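Local coordinates for polysaccharide deacetylase (Ammonifex degensii, PDB 4WCJ), which probably hydrolyses carbon-nitrogen bonds as a zinc-binding family 4 carbohydrate esterase, removing N-acetyl groups from poly-beta-1,6-N-acetyl-D-glucosamine, at residues T30-H43 / V234-V248. Sequence-based numbering, arbitrary orientation.
Sequences THLQGDGLVVLCYH and VNRPGDAPFVGRVLV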
loop_
_atom_site.group_PDB
_atom_site.type_symbol
_atom_site.label_atom_id
_atom_site.label_comp_id
_atom_site.label_asym_id
_atom_site.label_seq_id
_atom_site.Cartn_x
_atom_site.Cartn_y
_atom_site.Cartn_z
ATOM N N THR A 30 -10.208 7.913 -12.430
ATOM C CA THR A 30 -8.848 8.333 -12.097
ATOM C C THR A 30 -8.545 9.719 -12.670
ATOM O O THR A 30 -8.109 9.849 -13.815
ATOM C CB THR A 30 -7.798 7.323 -12.619
ATOM O OG1 THR A 30 -8.100 6.010 -12.128
ATOM C CG2 THR A 30 -6.403 7.718 -12.162
ATOM N N HIS A 31 -8.773 10.750 -11.864
ATOM C CA HIS A 31 -8.632 12.131 -12.316
ATOM C C HIS A 31 -7.510 12.841 -11.567
ATOM O O HIS A 31 -7.632 13.112 -10.374
ATOM C CB HIS A 31 -9.955 12.866 -12.134
ATOM C CG HIS A 31 -11.125 12.133 -12.712
ATOM N ND1 HIS A 31 -11.597 12.370 -13.983
ATOM C CD2 HIS A 31 -11.895 11.142 -12.203
ATOM C CE1 HIS A 31 -12.619 11.570 -14.229
ATOM N NE2 HIS A 31 -12.818 10.811 -13.167
ATOM N N LEU A 32 -6.418 13.137 -12.267
ATOM C CA LEU A 32 -5.202 13.617 -11.609
ATOM C C LEU A 32 -4.631 14.874 -12.259
ATOM O O LEU A 32 -4.262 14.858 -13.434
ATOM C CB LEU A 32 -4.139 12.521 -11.611
ATOM C CG LEU A 32 -4.532 11.128 -11.112
ATOM C CD1 LEU A 32 -3.334 10.187 -11.186
ATOM C CD2 LEU A 32 -5.075 11.192 -9.696
ATOM N N GLN A 33 -4.560 15.960 -11.493
ATOM C CA GLN A 33 -3.953 17.196 -11.978
ATOM C C GLN A 33 -3.105 17.872 -10.900
ATOM O O GLN A 33 -3.433 17.823 -9.715
ATOM C CB GLN A 33 -5.027 18.167 -12.475
ATOM C CG GLN A 33 -5.746 17.716 -13.740
ATOM C CD GLN A 33 -6.882 18.640 -14.135
ATOM O OE1 GLN A 33 -6.961 19.779 -13.671
ATOM N NE2 GLN A 33 -7.773 18.152 -14.994
ATOM N N GLY A 34 -2.008 18.494 -11.322
ATOM C CA GLY A 34 -1.228 19.346 -10.443
ATOM C C GLY A 34 -0.138 18.677 -9.627
ATOM O O GLY A 34 -0.077 17.451 -9.515
ATOM N N ASP A 35 0.731 19.509 -9.056
ATOM C CA ASP A 35 1.797 19.048 -8.172
ATOM C C ASP A 35 1.224 18.431 -6.903
ATOM O O ASP A 35 0.201 18.873 -6.390
ATOM C CB ASP A 35 2.738 20.202 -7.802
ATOM C CG ASP A 35 3.632 20.629 -8.955
ATOM O OD1 ASP A 35 3.838 19.829 -9.892
ATOM O OD2 ASP A 35 4.145 21.765 -8.913
ATOM N N GLY A 36 1.899 17.413 -6.386
ATOM C CA GLY A 36 1.428 16.744 -5.191
ATOM C C GLY A 36 1.844 15.289 -5.190
ATOM O O GLY A 36 2.630 14.871 -6.038
ATOM N N LEU A 37 1.293 14.518 -4.259
ATOM C CA LEU A 37 1.680 13.126 -4.065
ATOM C C LEU A 37 0.658 12.134 -4.604
ATOM O O LEU A 37 -0.458 12.067 -4.102
ATOM C CB LEU A 37 1.892 12.847 -2.579
ATOM C CG LEU A 37 2.104 11.380 -2.183
ATOM C CD1 LEU A 37 3.403 10.831 -2.760
ATOM C CD2 LEU A 37 2.065 11.218 -0.670
ATOM N N VAL A 38 1.047 11.356 -5.607
ATOM C CA VAL A 38 0.220 10.242 -6.063
ATOM C C VAL A 38 0.783 8.943 -5.501
ATOM O O VAL A 38 1.989 8.717 -5.528
ATOM C CB VAL A 38 0.136 10.178 -7.612
ATOM C CG1 VAL A 38 -0.298 8.797 -8.087
ATOM C CG2 VAL A 38 -0.806 11.254 -8.129
ATOM N N VAL A 39 -0.093 8.106 -4.957
ATOM C CA VAL A 39 0.334 6.856 -4.355
ATOM C C VAL A 39 -0.216 5.686 -5.165
ATOM O O VAL A 39 -1.428 5.542 -5.309
ATOM C CB VAL A 39 -0.125 6.762 -2.883
ATOM C CG1 VAL A 39 0.394 5.495 -2.240
ATOM C CG2 VAL A 39 0.371 7.973 -2.100
ATOM N N LEU A 40 0.679 4.861 -5.707
ATOM C CA LEU A 40 0.258 3.747 -6.557
ATOM C C LEU A 40 0.007 2.494 -5.729
ATOM O O LEU A 40 0.751 2.204 -4.794
ATOM C CB LEU A 40 1.308 3.460 -7.631
ATOM C CG LEU A 40 1.776 4.657 -8.459
ATOM C CD1 LEU A 40 2.857 4.240 -9.453
ATOM C CD2 LEU A 40 0.615 5.313 -9.169
ATOM N N CYS A 41 -1.055 1.772 -6.066
ATOM C CA CYS A 41 -1.360 0.503 -5.425
ATOM C C CYS A 41 -1.253 -0.646 -6.425
ATOM O O CYS A 41 -2.069 -0.771 -7.345
ATOM C CB CYS A 41 -2.754 0.521 -4.797
ATOM S SG CYS A 41 -3.249 -1.069 -4.087
ATOM N N TYR A 42 -0.227 -1.470 -6.233
ATOM C CA TYR A 42 -0.023 -2.704 -6.986
ATOM C C TYR A 42 -0.368 -3.912 -6.115
ATOM O O TYR A 42 -0.485 -3.789 -4.890
ATOM C CB TYR A 42 1.425 -2.830 -7.468
ATOM C CG TYR A 42 1.911 -1.780 -8.438
ATOM C CD1 TYR A 42 1.737 -1.940 -9.811
ATOM C CD2 TYR A 42 2.575 -0.645 -7.988
ATOM C CE1 TYR A 42 2.197 -0.988 -10.708
ATOM C CE2 TYR A 42 3.033 0.316 -8.877
ATOM C CZ TYR A 42 2.846 0.135 -10.235
ATOM O OH TYR A 42 3.301 1.083 -11.124
ATOM N N HIS A 43 -0.552 -5.072 -6.739
ATOM C CA HIS A 43 -0.764 -6.312 -5.998
ATOM C C HIS A 43 0.263 -7.361 -6.391
ATOM O O HIS A 43 1.122 -7.749 -5.596
ATOM C CB HIS A 43 -2.177 -6.853 -6.233
ATOM C CG HIS A 43 -3.234 -6.086 -5.507
ATOM N ND1 HIS A 43 -3.800 -4.937 -6.013
ATOM C CD2 HIS A 43 -3.816 -6.295 -4.302
ATOM C CE1 HIS A 43 -4.689 -4.472 -5.151
ATOM N NE2 HIS A 43 -4.720 -5.278 -4.107
ATOM N N VAL A 234 -4.826 13.232 -6.274
ATOM C CA VAL A 234 -3.530 13.814 -5.937
ATOM C C VAL A 234 -3.573 14.251 -4.483
ATOM O O VAL A 234 -4.377 15.106 -4.111
ATOM C CB VAL A 234 -3.155 15.023 -6.822
ATOM C CG1 VAL A 234 -1.857 15.668 -6.318
ATOM C CG2 VAL A 234 -3.008 14.606 -8.275
ATOM N N ASN A 235 -2.711 13.656 -3.662
ATOM C CA ASN A 235 -2.661 13.989 -2.245
ATOM C C ASN A 235 -1.814 15.232 -2.004
ATOM O O ASN A 235 -0.766 15.404 -2.624
ATOM C CB ASN A 235 -2.126 12.803 -1.434
ATOM C CG ASN A 235 -3.023 11.576 -1.547
ATOM O OD1 ASN A 235 -4.076 11.499 -0.914
ATOM N ND2 ASN A 235 -2.613 10.617 -2.369
ATOM N N ARG A 236 -2.291 16.096 -1.110
ATOM C CA ARG A 236 -1.657 17.385 -0.843
ATOM C C ARG A 236 -1.336 17.533 0.646
ATOM O O ARG A 236 -1.934 16.849 1.475
ATOM C CB ARG A 236 -2.570 18.524 -1.310
ATOM C CG ARG A 236 -2.812 18.568 -2.816
ATOM C CD ARG A 236 -1.594 19.097 -3.562
ATOM N NE ARG A 236 -1.257 20.461 -3.151
ATOM C CZ ARG A 236 -0.173 21.122 -3.552
ATOM N NH1 ARG A 236 0.048 22.357 -3.119
ATOM N NH2 ARG A 236 0.690 20.553 -4.386
ATOM N N PRO A 237 -0.386 18.421 0.995
ATOM C CA PRO A 237 -0.098 18.630 2.420
ATOM C C PRO A 237 -1.354 19.000 3.207
ATOM O O PRO A 237 -2.176 19.789 2.733
ATOM C CB PRO A 237 0.908 19.784 2.407
ATOM C CG PRO A 237 1.585 19.673 1.087
ATOM C CD PRO A 237 0.526 19.189 0.129
ATOM N N GLY A 238 -1.510 18.407 4.385
ATOM C CA GLY A 238 -2.687 18.639 5.200
ATOM C C GLY A 238 -3.785 17.615 4.980
ATOM O O GLY A 238 -4.897 17.768 5.486
ATOM N N ASP A 239 -3.479 16.570 4.222
ATOM C CA ASP A 239 -4.449 15.503 3.992
ATOM C C ASP A 239 -4.331 14.401 5.037
ATOM O O ASP A 239 -5.229 13.579 5.171
ATOM C CB ASP A 239 -4.279 14.904 2.595
ATOM C CG ASP A 239 -4.972 15.719 1.517
ATOM O OD1 ASP A 239 -5.723 16.658 1.859
ATOM O OD2 ASP A 239 -4.771 15.408 0.324
ATOM N N ALA A 240 -3.216 14.376 5.765
ATOM C CA ALA A 240 -3.007 13.352 6.783
ATOM C C ALA A 240 -4.146 13.374 7.799
ATOM O O ALA A 240 -4.637 14.441 8.149
ATOM C CB ALA A 240 -1.652 13.557 7.482
ATOM N N PRO A 241 -4.555 12.197 8.297
ATOM C CA PRO A 241 -3.928 10.888 8.083
ATOM C C PRO A 241 -4.422 10.092 6.879
ATOM O O PRO A 241 -3.999 8.954 6.735
ATOM C CB PRO A 241 -4.270 10.133 9.374
ATOM C CG PRO A 241 -5.530 10.802 9.914
ATOM C CD PRO A 241 -5.734 12.100 9.176
ATOM N N PHE A 242 -5.285 10.649 6.035
ATOM C CA PHE A 242 -5.903 9.842 4.988
ATOM C C PHE A 242 -5.249 10.004 3.619
ATOM O O PHE A 242 -5.066 11.127 3.136
ATOM C CB PHE A 242 -7.392 10.169 4.913
ATOM C CG PHE A 242 -8.099 9.893 6.188
ATOM C CD1 PHE A 242 -8.351 8.586 6.569
ATOM C CD2 PHE A 242 -8.464 10.925 7.036
ATOM C CE1 PHE A 242 -8.980 8.313 7.763
ATOM C CE2 PHE A 242 -9.099 10.660 8.233
ATOM C CZ PHE A 242 -9.354 9.345 8.597
ATOM N N VAL A 243 -4.897 8.874 3.010
ATOM C CA VAL A 243 -4.153 8.867 1.751
ATOM C C VAL A 243 -4.885 8.146 0.617
ATOM O O VAL A 243 -5.099 6.935 0.677
ATOM C CB VAL A 243 -2.773 8.196 1.913
ATOM C CG1 VAL A 243 -1.901 8.517 0.721
ATOM C CG2 VAL A 243 -2.089 8.654 3.197
ATOM N N GLY A 244 -5.219 8.878 -0.440
ATOM C CA GLY A 244 -5.891 8.277 -1.583
ATOM C C GLY A 244 -4.926 7.634 -2.567
ATOM O O GLY A 244 -3.955 8.261 -3.005
ATOM N N ARG A 245 -5.167 6.371 -2.904
ATOM C CA ARG A 245 -4.261 5.648 -3.794
ATOM C C ARG A 245 -4.925 5.313 -5.121
ATOM O O ARG A 245 -6.136 5.078 -5.184
ATOM C CB ARG A 245 -3.756 4.352 -3.147
ATOM C CG ARG A 245 -3.025 4.520 -1.824
ATOM C CD ARG A 245 -2.494 3.177 -1.356
ATOM N NE ARG A 245 -3.595 2.254 -1.095
ATOM C CZ ARG A 245 -3.453 0.944 -0.937
ATOM N NH1 ARG A 245 -2.247 0.392 -1.010
ATOM N NH2 ARG A 245 -4.518 0.188 -0.701
ATOM N N VAL A 246 -4.115 5.290 -6.174
ATOM C CA VAL A 246 -4.544 4.850 -7.489
ATOM C C VAL A 246 -4.258 3.365 -7.677
ATOM O O VAL A 246 -3.107 2.955 -7.695
ATOM C CB VAL A 246 -3.828 5.624 -8.613
ATOM C CG1 VAL A 246 -4.295 5.118 -9.985
ATOM C CG2 VAL A 246 -4.062 7.122 -8.468
ATOM N N LEU A 247 -5.304 2.557 -7.817
ATOM C CA LEU A 247 -5.106 1.153 -8.148
ATOM C C LEU A 247 -4.597 1.071 -9.586
ATOM O O LEU A 247 -5.308 1.458 -10.516
ATOM C CB LEU A 247 -6.412 0.360 -7.989
ATOM C CG LEU A 247 -6.322 -1.143 -8.283
ATOM C CD1 LEU A 247 -5.589 -1.848 -7.143
ATOM C CD2 LEU A 247 -7.697 -1.757 -8.513
ATOM N N VAL A 248 -3.371 0.586 -9.769
ATOM C CA VAL A 248 -2.787 0.501 -11.106
ATOM C C VAL A 248 -3.453 -0.587 -11.948
ATOM O O VAL A 248 -3.476 -1.758 -11.574
ATOM C CB VAL A 248 -1.273 0.232 -11.056
ATOM C CG1 VAL A 248 -0.687 0.203 -12.471
ATOM C CG2 VAL A 248 -0.575 1.280 -10.201
HETATM O O HOH W 1 -2.739 8.792 -5.503
HETATM O O HOH W 2 -3.013 -3.475 -8.633
#
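Val39 and Cys41 meet Val246 through the backbone where strands 36-42 and 242-247 pair in parallel, neighbours within the curled sheet of the beta/alpha barrel of family 4 carbohydrate esterases. Val246 N donates to Val39 O and Cys41 N to Val246 O; Val248 N, just past the strand, reaches Cys41 O. The strand axes cross at -50°, consistent with parallel pairing only toward the C-terminal end; toward the other end Leu37 forms a single antiparallel hydrogen-bonded pair with Asn235. Asn235 N and ND2 approach Leu37 O from opposite faces of the carbonyl plane, at 2.8 and 3.1 Å, while Leu37 N returns a nearly straight bond to Asn235 O. The carboxamide also grips Gly244 twice: ND2 donates to Gly244 O at 2.8 Å, on a lone pair and in the plane of both carbonyl and amide, and OD1 accepts from Gly244 N. An alanine in place of Asn235 would keep the backbone pair but remove the carboxamide, which would probably leave Gly244 N without this partner and weaken the tie between Gly244 and Leu37. A water bridges Val39 N and Gly244 O beside this carboxamide.

On the face carrying Val39 and Cys41, Arg245 crosses Val39 obliquely, CG against CG1 (3.6 Å), then bends at chi3 (-63°), bringing its guanidinium face under Cys41 SG, 3.3 Å above the plane near its rim. Asp98 salt-bridges the guanidinium of Arg245, whose side chain lies near that of the zinc ligand His157. Leu247 CD1 meets the His43 ring in its plane, 3.4 Å from CE1, and the His43 side chain lies about 4 Å from the zinc ion. Val248 lays CG2 over one face of the Tyr42 ring, a CH-pi contact 3.7 Å from the centroid and 18° off the normal, while Val248 CG1 touches Tyr42 CE1.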